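Local coordinates for protein family 88 glycosyl hydrolase (Bacteroides thetaiotaomicron, PDB 5NOA) that probably acts as a polysaccharide lyase that removes rhamnose caps from complex arabinogalactan proteins such as gum arabic, although its family is named for glycoside hydrolases, at residues 83-87 with 88-92; 143-146 with 147-150; 248-251 with 252-256. One frame throughout, in Å; residues are numbered along the deposited sequence.

Contact 1 of 3, residues 83-87 with 88-92; sequences GWAEH and NEWKG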
loop_
_atom_site.group_PDB
_atom_site.type_symbol
_atom_site.label_atom_id
_atom_site.label_comp_id
_atom_site.label_asym_id
_atom_site.label_seq_id
_atom_site.Cartn_x
_atom_site.Cartn_y
_atom_site.Cartn_z
ATOM N N GLY A 83 -20.696 -2.791 0.621
ATOM C CA GLY A 83 -21.283 -3.432 -0.551
ATOM C C GLY A 83 -20.310 -4.359 -1.251
ATOM O O GLY A 83 -20.668 -5.458 -1.688
ATOM N N TRP A 84 -19.053 -3.936 -1.317
ATOM C CA TRP A 84 -18.019 -4.774 -1.923
ATOM C C TRP A 84 -17.743 -6.010 -1.108
ATOM O O TRP A 84 -17.612 -7.095 -1.653
ATOM C CB TRP A 84 -16.770 -3.940 -2.145
ATOM C CG TRP A 84 -15.563 -4.656 -2.633
ATOM C CD1 TRP A 84 -15.282 -5.024 -3.912
ATOM C CD2 TRP A 84 -14.417 -5.001 -1.876
ATOM N NE1 TRP A 84 -14.023 -5.559 -4.004
ATOM C CE2 TRP A 84 -13.464 -5.546 -2.764
ATOM C CE3 TRP A 84 -14.067 -4.850 -0.541
ATOM C CZ2 TRP A 84 -12.211 -5.968 -2.342
ATOM C CZ3 TRP A 84 -12.837 -5.299 -0.120
ATOM C CH2 TRP A 84 -11.917 -5.814 -1.016
ATOM N N ALA A 85 -17.697 -5.847 0.204
ATOM C CA ALA A 85 -17.450 -6.993 1.093
ATOM C C ALA A 85 -18.568 -8.015 0.986
ATOM O O ALA A 85 -18.306 -9.213 0.905
ATOM C CB ALA A 85 -17.257 -6.529 2.542
ATOM N N GLU A 86 -19.810 -7.526 0.957
ATOM C CA GLU A 86 -20.976 -8.394 0.822
ATOM C C GLU A 86 -20.964 -9.107 -0.537
ATOM O O GLU A 86 -21.219 -10.323 -0.614
ATOM C CB GLU A 86 -22.274 -7.603 0.970
ATOM C CG GLU A 86 -22.521 -7.090 2.399
ATOM C CD GLU A 86 -22.957 -8.131 3.447
ATOM O OE1 GLU A 86 -23.043 -9.350 3.162
ATOM O OE2 GLU A 86 -23.221 -7.702 4.595
ATOM N N HIS A 87 -20.618 -8.379 -1.597
ATOM C CA HIS A 87 -20.564 -8.942 -2.935
ATOM C C HIS A 87 -19.573 -10.126 -2.964
ATOM O O HIS A 87 -19.827 -11.159 -3.589
ATOM C CB HIS A 87 -20.105 -7.897 -3.929
ATOM C CG HIS A 87 -19.895 -8.412 -5.308
ATOM N ND1 HIS A 87 -20.939 -8.702 -6.158
ATOM C CD2 HIS A 87 -18.766 -8.665 -6.000
ATOM C CE1 HIS A 87 -20.449 -9.119 -7.317
ATOM N NE2 HIS A 87 -19.131 -9.115 -7.239
ATOM N N ASN A 88 -18.467 -9.997 -2.235
ATOM C CA ASN A 88 -17.399 -10.986 -2.169
ATOM C C ASN A 88 -17.556 -11.985 -1.023
ATOM O O ASN A 88 -16.663 -12.781 -0.787
ATOM C CB ASN A 88 -16.054 -10.272 -2.163
ATOM C CG ASN A 88 -15.745 -9.678 -3.516
ATOM O OD1 ASN A 88 -15.601 -10.410 -4.484
ATOM N ND2 ASN A 88 -15.692 -8.354 -3.607
ATOM N N GLU A 89 -18.712 -11.942 -0.352
ATOM C CA GLU A 89 -19.085 -12.855 0.702
ATOM C C GLU A 89 -18.072 -12.863 1.863
ATOM O O GLU A 89 -17.893 -13.865 2.522
ATOM C CB GLU A 89 -19.278 -14.291 0.163
ATOM C CG GLU A 89 -20.226 -14.445 -1.013
ATOM C CD GLU A 89 -20.382 -15.901 -1.469
ATOM O OE1 GLU A 89 -20.293 -16.157 -2.680
ATOM O OE2 GLU A 89 -20.613 -16.804 -0.624
ATOM N N TRP A 90 -17.402 -11.730 2.072
ATOM C CA TRP A 90 -16.447 -11.650 3.170
ATOM C C TRP A 90 -15.302 -12.674 3.021
ATOM O O TRP A 90 -14.761 -13.159 4.009
ATOM C CB TRP A 90 -17.130 -11.723 4.562
ATOM C CG TRP A 90 -18.214 -10.700 4.670
ATOM C CD1 TRP A 90 -19.520 -10.838 4.301
ATOM C CD2 TRP A 90 -18.085 -9.368 5.156
ATOM N NE1 TRP A 90 -20.202 -9.677 4.517
ATOM C CE2 TRP A 90 -19.351 -8.755 5.069
ATOM C CE3 TRP A 90 -17.019 -8.631 5.694
ATOM C CZ2 TRP A 90 -19.580 -7.432 5.484
ATOM C CZ3 TRP A 90 -17.264 -7.340 6.107
ATOM C CH2 TRP A 90 -18.520 -6.751 5.999
ATOM N N LYS A 91 -14.963 -12.987 1.763
ATOM C CA LYS A 91 -13.897 -13.933 1.427
ATOM C C LYS A 91 -12.960 -13.319 0.413
ATOM O O LYS A 91 -13.323 -12.354 -0.289
ATOM C CB LYS A 91 -14.481 -15.231 0.838
ATOM C CG LYS A 91 -15.345 -16.034 1.779
ATOM C CD LYS A 91 -15.928 -17.263 1.097
ATOM C CE LYS A 91 -16.763 -18.035 2.079
ATOM N NZ LYS A 91 -17.275 -19.251 1.429
ATOM N N GLY A 92 -11.764 -13.881 0.330
ATOM C CA GLY A 92 -10.865 -13.681 -0.801
ATOM C C GLY A 92 -11.138 -14.778 -1.808
ATOM O O GLY A 92 -12.270 -14.994 -2.222
#
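W84 and N88 meet where helix 75-87 ends. N88 ND2 lies over one face of the W84 indole, toward its rim, 3.3 Å from W84 NE1, with the amide turned steeply to the ring. Both donors have outside acceptors: R53 O for W84 NE1 and G52 O for N88 ND2. W84 O takes N88 N at 3.1 Å and a weak second bond from N88 ND2. A85 points its methyl at the six-membered ring of W90; A85 CB lies 3.6 Å from that ring's centroid and 7° off the normal, a CH-pi contact. A85 also packs on Y124 and L127 of helix 120-130. A85 O accepts W90 N at 2.9 Å. E86 O takes E89 N at 3.0 Å. These two bonds, with E89 at positive phi (57°), make a Schellman motif. The E86 chain bends at chi2 (-74°), which carries OE1 into a hydrogen bond of 3.2 Å with W90 NE1; OE1 lies near the indole plane, and the N-H reaches it from above the carboxylate plane. H87 adds an edge contact, its CD2 3.9 Å from N88 ND2. With an alanine here instead of W90, E86 would probably lose its indole donor and the A85 methyl its aromatic cover. The helix end is thus held by the Schellman bonds and by one indole that serves a methyl with its face and a carboxylate with its N-H.

Contact 2 of 3, residues 143-146 with 147-150; sequences VMEY and QMST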
loop_
_atom_site.group_PDB
_atom_site.type_symbol
_atom_site.label_atom_id
_atom_site.label_comp_id
_atom_site.label_asym_id
_atom_site.label_seq_id
_atom_site.Cartn_x
_atom_site.Cartn_y
_atom_site.Cartn_z
ATOM N N VAL A 143 -8.192 -18.639 6.985
ATOM C CA VAL A 143 -7.093 -18.663 6.049
ATOM C C VAL A 143 -5.790 -18.343 6.731
ATOM O O VAL A 143 -4.800 -19.091 6.568
ATOM C CB VAL A 143 -7.372 -17.678 4.891
ATOM C CG1 VAL A 143 -6.140 -17.474 4.041
ATOM C CG2 VAL A 143 -8.539 -18.178 4.045
ATOM N N MET A 144 -5.740 -17.245 7.489
ATOM C CA MET A 144 -4.443 -16.875 8.057
ATOM C C MET A 144 -3.968 -17.845 9.133
ATOM O O MET A 144 -2.786 -18.135 9.233
ATOM C CB MET A 144 -4.463 -15.442 8.608
ATOM C CG MET A 144 -4.798 -14.348 7.596
ATOM S SD MET A 144 -4.017 -14.497 5.959
ATOM C CE MET A 144 -2.278 -14.376 6.367
ATOM N N GLU A 145 -4.904 -18.368 9.920
ATOM C CA GLU A 145 -4.558 -19.342 10.946
ATOM C C GLU A 145 -4.094 -20.668 10.332
ATOM O O GLU A 145 -3.153 -21.272 10.845
ATOM C CB GLU A 145 -5.659 -19.451 11.988
ATOM C CG GLU A 145 -5.772 -18.122 12.751
ATOM C CD GLU A 145 -7.057 -17.847 13.519
ATOM O OE1 GLU A 145 -7.846 -18.798 13.771
ATOM O OE2 GLU A 145 -7.289 -16.649 13.888
ATOM N N TYR A 146 -4.695 -21.107 9.217
ATOM C CA TYR A 146 -4.147 -22.251 8.513
ATOM C C TYR A 146 -2.741 -21.930 7.990
ATOM O O TYR A 146 -1.788 -22.687 8.181
ATOM C CB TYR A 146 -5.041 -22.682 7.346
ATOM C CG TYR A 146 -4.370 -23.777 6.546
ATOM C CD1 TYR A 146 -4.291 -25.079 7.051
ATOM C CD2 TYR A 146 -3.764 -23.511 5.324
ATOM C CE1 TYR A 146 -3.610 -26.060 6.352
ATOM C CE2 TYR A 146 -3.117 -24.498 4.614
ATOM C CZ TYR A 146 -3.033 -25.768 5.122
ATOM O OH TYR A 146 -2.380 -26.755 4.422
ATOM N N GLN A 147 -2.582 -20.792 7.333
ATOM C CA GLN A 147 -1.272 -20.408 6.825
ATOM C C GLN A 147 -0.215 -20.437 7.917
ATOM O O GLN A 147 0.872 -20.984 7.736
ATOM C CB GLN A 147 -1.344 -19.041 6.182
ATOM C CG GLN A 147 -0.072 -18.574 5.524
ATOM C CD GLN A 147 -0.295 -17.325 4.719
ATOM O OE1 GLN A 147 -1.309 -17.192 4.043
ATOM N NE2 GLN A 147 0.679 -16.430 4.759
ATOM N N MET A 148 -0.530 -19.859 9.072
ATOM C CA MET A 148 0.443 -19.793 10.160
ATOM C C MET A 148 0.789 -21.171 10.740
ATOM O O MET A 148 1.851 -21.341 11.320
ATOM C CB MET A 148 -0.031 -18.857 11.272
ATOM C CG MET A 148 -0.103 -17.412 10.824
ATOM S SD MET A 148 -0.489 -16.274 12.167
ATOM C CE MET A 148 -2.140 -16.755 12.645
ATOM N N SER A 149 -0.093 -22.146 10.551
ATOM C CA SER A 149 0.148 -23.511 11.002
ATOM C C SER A 149 1.085 -24.267 10.121
ATOM O O SER A 149 1.638 -25.292 10.519
ATOM C CB SER A 149 -1.171 -24.295 11.115
ATOM O OG SER A 149 -1.683 -24.776 9.890
ATOM N N THR A 150 1.273 -23.811 8.895
ATOM C CA THR A 150 2.178 -24.489 7.952
ATOM C C THR A 150 3.632 -24.134 8.319
ATOM O O THR A 150 3.870 -23.114 8.952
ATOM C CB THR A 150 1.900 -24.094 6.490
ATOM O OG1 THR A 150 2.282 -22.739 6.254
ATOM C CG2 THR A 150 0.462 -24.336 6.124
#
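M144 and Q147 lie side by side on the buried face of helix 135-149, pointing the same way. The M144 chain folds at chi2 (-42°) and chi3 (-62°), which brings its methyl CE over one face of the Q147 amide, 3.8 Å from Q147 OE1. That oxygen takes a hydrogen bond from Q118, and M144 also packs on V165, V168 and L172 of helix 160-176. M148 completes this tight side. Its CG sits 3.2 Å from M144 O, and its CE reaches 3.9 Å from E145 CG, where the two chains cross. Beyond that point the E145 carboxylate forms a salt bridge with R141 and a hydrogen bond with Y181. The backbone here is regular: Q147 N to V143 O and M148 N to M144 O are sound helical bonds.

The other side is looser and more polar. Toward T150, which lies in a loop, the i to i+4 bonds from S149 N to E145 O and from T150 N to Y146 O are both weak. Side-chain hydroxyls step in. S149 OG bonds Y146 O at 2.7 Å, in the carbonyl plane and on a lone pair, while S149 N reaches the same oxygen from above that plane at 3.0 Å. Q147 O likewise takes T150 OG1 at 2.7 Å and T150 N at 3.1 Å; OG1 has a further partner in Y155. With OG1 between the backbone N and the carbonyl carbon (chi1 70°), T150 CG2 stands anti to the carbonyl carbon, over one face of the Y146 ring, a CH-pi contact of 4.2 Å to the centroid. S149 itself is exposed. The chemistry implies a helix end where hydroxyls add a second bond to carbonyls that already take a backbone N-H, while two methionines fill the protein side.

Contact 3 of 3, residues 248-251 with 252-256; sequences KYRQ and EYIDR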
loop_
_atom_site.group_PDB
_atom_site.type_symbol
_atom_site.label_atom_id
_atom_site.label_comp_id
_atom_site.label_asym_id
_atom_site.label_seq_id
_atom_site.Cartn_x
_atom_site.Cartn_y
_atom_site.Cartn_z
ATOM N N LYS A 248 7.944 -7.371 20.725
ATOM C CA LYS A 248 9.381 -7.602 20.800
ATOM C C LYS A 248 10.132 -7.336 19.518
ATOM O O LYS A 248 11.354 -7.161 19.575
ATOM C CB LYS A 248 9.663 -9.042 21.257
ATOM C CG LYS A 248 9.271 -10.137 20.283
ATOM C CD LYS A 248 9.533 -11.485 20.952
ATOM C CE LYS A 248 8.313 -11.993 21.667
ATOM N NZ LYS A 248 7.296 -12.409 20.675
ATOM N N TYR A 249 9.447 -7.333 18.370
ATOM C CA TYR A 249 10.084 -7.092 17.084
ATOM C C TYR A 249 9.917 -5.650 16.592
ATOM O O TYR A 249 10.420 -5.320 15.525
ATOM C CB TYR A 249 9.547 -8.061 16.031
ATOM C CG TYR A 249 9.772 -9.510 16.391
ATOM C CD1 TYR A 249 11.069 -10.029 16.542
ATOM C CD2 TYR A 249 8.710 -10.349 16.567
ATOM C CE1 TYR A 249 11.264 -11.360 16.842
ATOM C CE2 TYR A 249 8.894 -11.670 16.870
ATOM C CZ TYR A 249 10.154 -12.167 17.012
ATOM O OH TYR A 249 10.332 -13.504 17.325
ATOM N N ARG A 250 9.249 -4.786 17.368
ATOM C CA ARG A 250 8.874 -3.449 16.889
ATOM C C ARG A 250 10.062 -2.626 16.475
ATOM O O ARG A 250 9.996 -1.934 15.463
ATOM C CB ARG A 250 8.075 -2.744 17.985
ATOM C CG ARG A 250 7.534 -1.391 17.621
ATOM C CD ARG A 250 6.526 -0.962 18.672
ATOM N NE ARG A 250 5.929 0.344 18.437
ATOM C CZ ARG A 250 6.411 1.493 18.893
ATOM N NH1 ARG A 250 7.545 1.515 19.586
ATOM N NH2 ARG A 250 5.756 2.619 18.613
ATOM N N GLN A 251 11.156 -2.730 17.219
ATOM C CA GLN A 251 12.330 -1.925 16.873
ATOM C C GLN A 251 12.935 -2.302 15.526
ATOM O O GLN A 251 13.453 -1.419 14.803
ATOM C CB GLN A 251 13.396 -1.942 17.966
ATOM C CG GLN A 251 14.483 -0.906 17.757
ATOM C CD GLN A 251 13.946 0.514 17.815
ATOM O OE1 GLN A 251 13.223 0.871 18.735
ATOM N NE2 GLN A 251 14.284 1.312 16.835
ATOM N N GLU A 252 12.859 -3.587 15.167
ATOM C CA GLU A 252 13.322 -3.994 13.839
ATOM C C GLU A 252 12.509 -3.347 12.740
ATOM O O GLU A 252 13.057 -2.905 11.716
ATOM C CB GLU A 252 13.280 -5.501 13.669
ATOM C CG GLU A 252 14.218 -6.262 14.590
ATOM C CD GLU A 252 14.088 -7.768 14.471
ATOM O OE1 GLU A 252 13.951 -8.267 13.345
ATOM O OE2 GLU A 252 14.131 -8.434 15.514
ATOM N N TYR A 253 11.191 -3.276 12.938
ATOM C CA TYR A 253 10.329 -2.645 11.943
ATOM C C TYR A 253 10.585 -1.167 11.840
ATOM O O TYR A 253 10.643 -0.610 10.740
ATOM C CB TYR A 253 8.853 -2.876 12.230
ATOM C CG TYR A 253 8.478 -4.312 12.458
ATOM C CD1 TYR A 253 9.088 -5.366 11.773
ATOM C CD2 TYR A 253 7.569 -4.642 13.401
ATOM C CE1 TYR A 253 8.736 -6.686 12.028
ATOM C CE2 TYR A 253 7.189 -5.944 13.655
ATOM C CZ TYR A 253 7.776 -6.969 12.947
ATOM O OH TYR A 253 7.405 -8.271 13.170
ATOM N N ILE A 254 10.773 -0.506 12.994
ATOM C CA ILE A 254 11.075 0.910 12.999
ATOM C C ILE A 254 12.381 1.159 12.274
ATOM O O ILE A 254 12.483 2.097 11.448
ATOM C CB ILE A 254 11.143 1.454 14.445
ATOM C CG1 ILE A 254 9.746 1.375 15.111
ATOM C CG2 ILE A 254 11.751 2.847 14.482
ATOM C CD1 ILE A 254 9.748 1.658 16.582
ATOM N N ASP A 255 13.379 0.340 12.588
ATOM C CA ASP A 255 14.703 0.522 11.991
ATOM C C ASP A 255 14.638 0.405 10.469
ATOM O O ASP A 255 15.233 1.201 9.748
ATOM C CB ASP A 255 15.726 -0.474 12.556
ATOM C CG ASP A 255 16.189 -0.146 13.982
ATOM O OD1 ASP A 255 15.848 0.932 14.496
ATOM O OD2 ASP A 255 16.869 -1.011 14.589
ATOM N N ARG A 256 13.910 -0.596 9.983
ATOM C CA ARG A 256 13.775 -0.750 8.538
ATOM C C ARG A 256 12.962 0.368 7.908
ATOM O O ARG A 256 13.273 0.830 6.817
ATOM C CB ARG A 256 13.169 -2.109 8.183
ATOM C CG ARG A 256 12.999 -2.369 6.703
ATOM C CD ARG A 256 14.257 -2.377 5.868
ATOM N NE ARG A 256 15.059 -3.546 6.169
ATOM C CZ ARG A 256 16.210 -3.545 6.805
ATOM N NH1 ARG A 256 16.763 -2.405 7.293
ATOM N NH2 ARG A 256 16.803 -4.702 7.027
#
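Q251 NE2 gives a bond of 2.8 Å to D255 OD1, with an N-H...O angle of 160°. The acceptor lies in the Q251 amide plane, but the donor comes from above the carboxylate plane. A bend at chi2 (63°) turns the Q251 amide along the helix toward D255. D255 N also bonds Q251 O at 2.8 Å, so side chains and main chain both join the pair; both residues are exposed.

This is the first turn of helix 250-266, one of the helices of the six-hairpin glycosidase fold. Y249 O stands at its start and takes two weak bonds, from E252 N and Y253 N. The Y253 ring lies with one face toward this oxygen, which sits 3.6 Å above the plane and over the centre. Y253 OH ends 3.6 Å from Y249 CB. The buried Y253 packs on V239 and L240 of helix 226-242 and on L185 and L189 of helix 180-196. E252 OE2 meets the edge of the Y249 ring, 3.6 Å from Y249 CD1. Y249 OH bonds E183 and E252 OE1 bonds H186, whose ring stacks on Y249. Elsewhere, I254 CD1 lies over one face of the R250 guanidinium, 3.7 Å from R250 NH1.

How the contacts relate
All three contacts are local and sit at helix ends: contacts 1 and 2 at C-terminal ends, contact 3 at an N-terminal start. Contact 1 buries W84, A85, N88 and W90 but leaves E86, H87 and E89 exposed. Contact 2 buries its methionines and Q147, with S149 exposed. Contact 3 lies most at the surface; only Y253 and I254 are buried. Contacts 1 and 2 share helix 120-130 as a neighbour, and W90 touches the opening turn of helix 135-149, which contact 2 ends. Contacts 2 and 3 both pack on helix 180-196. The chemistry differs: an indole and a Schellman motif, then methionines and hydroxyls, then an amide-carboxylate pair backed by tyrosines.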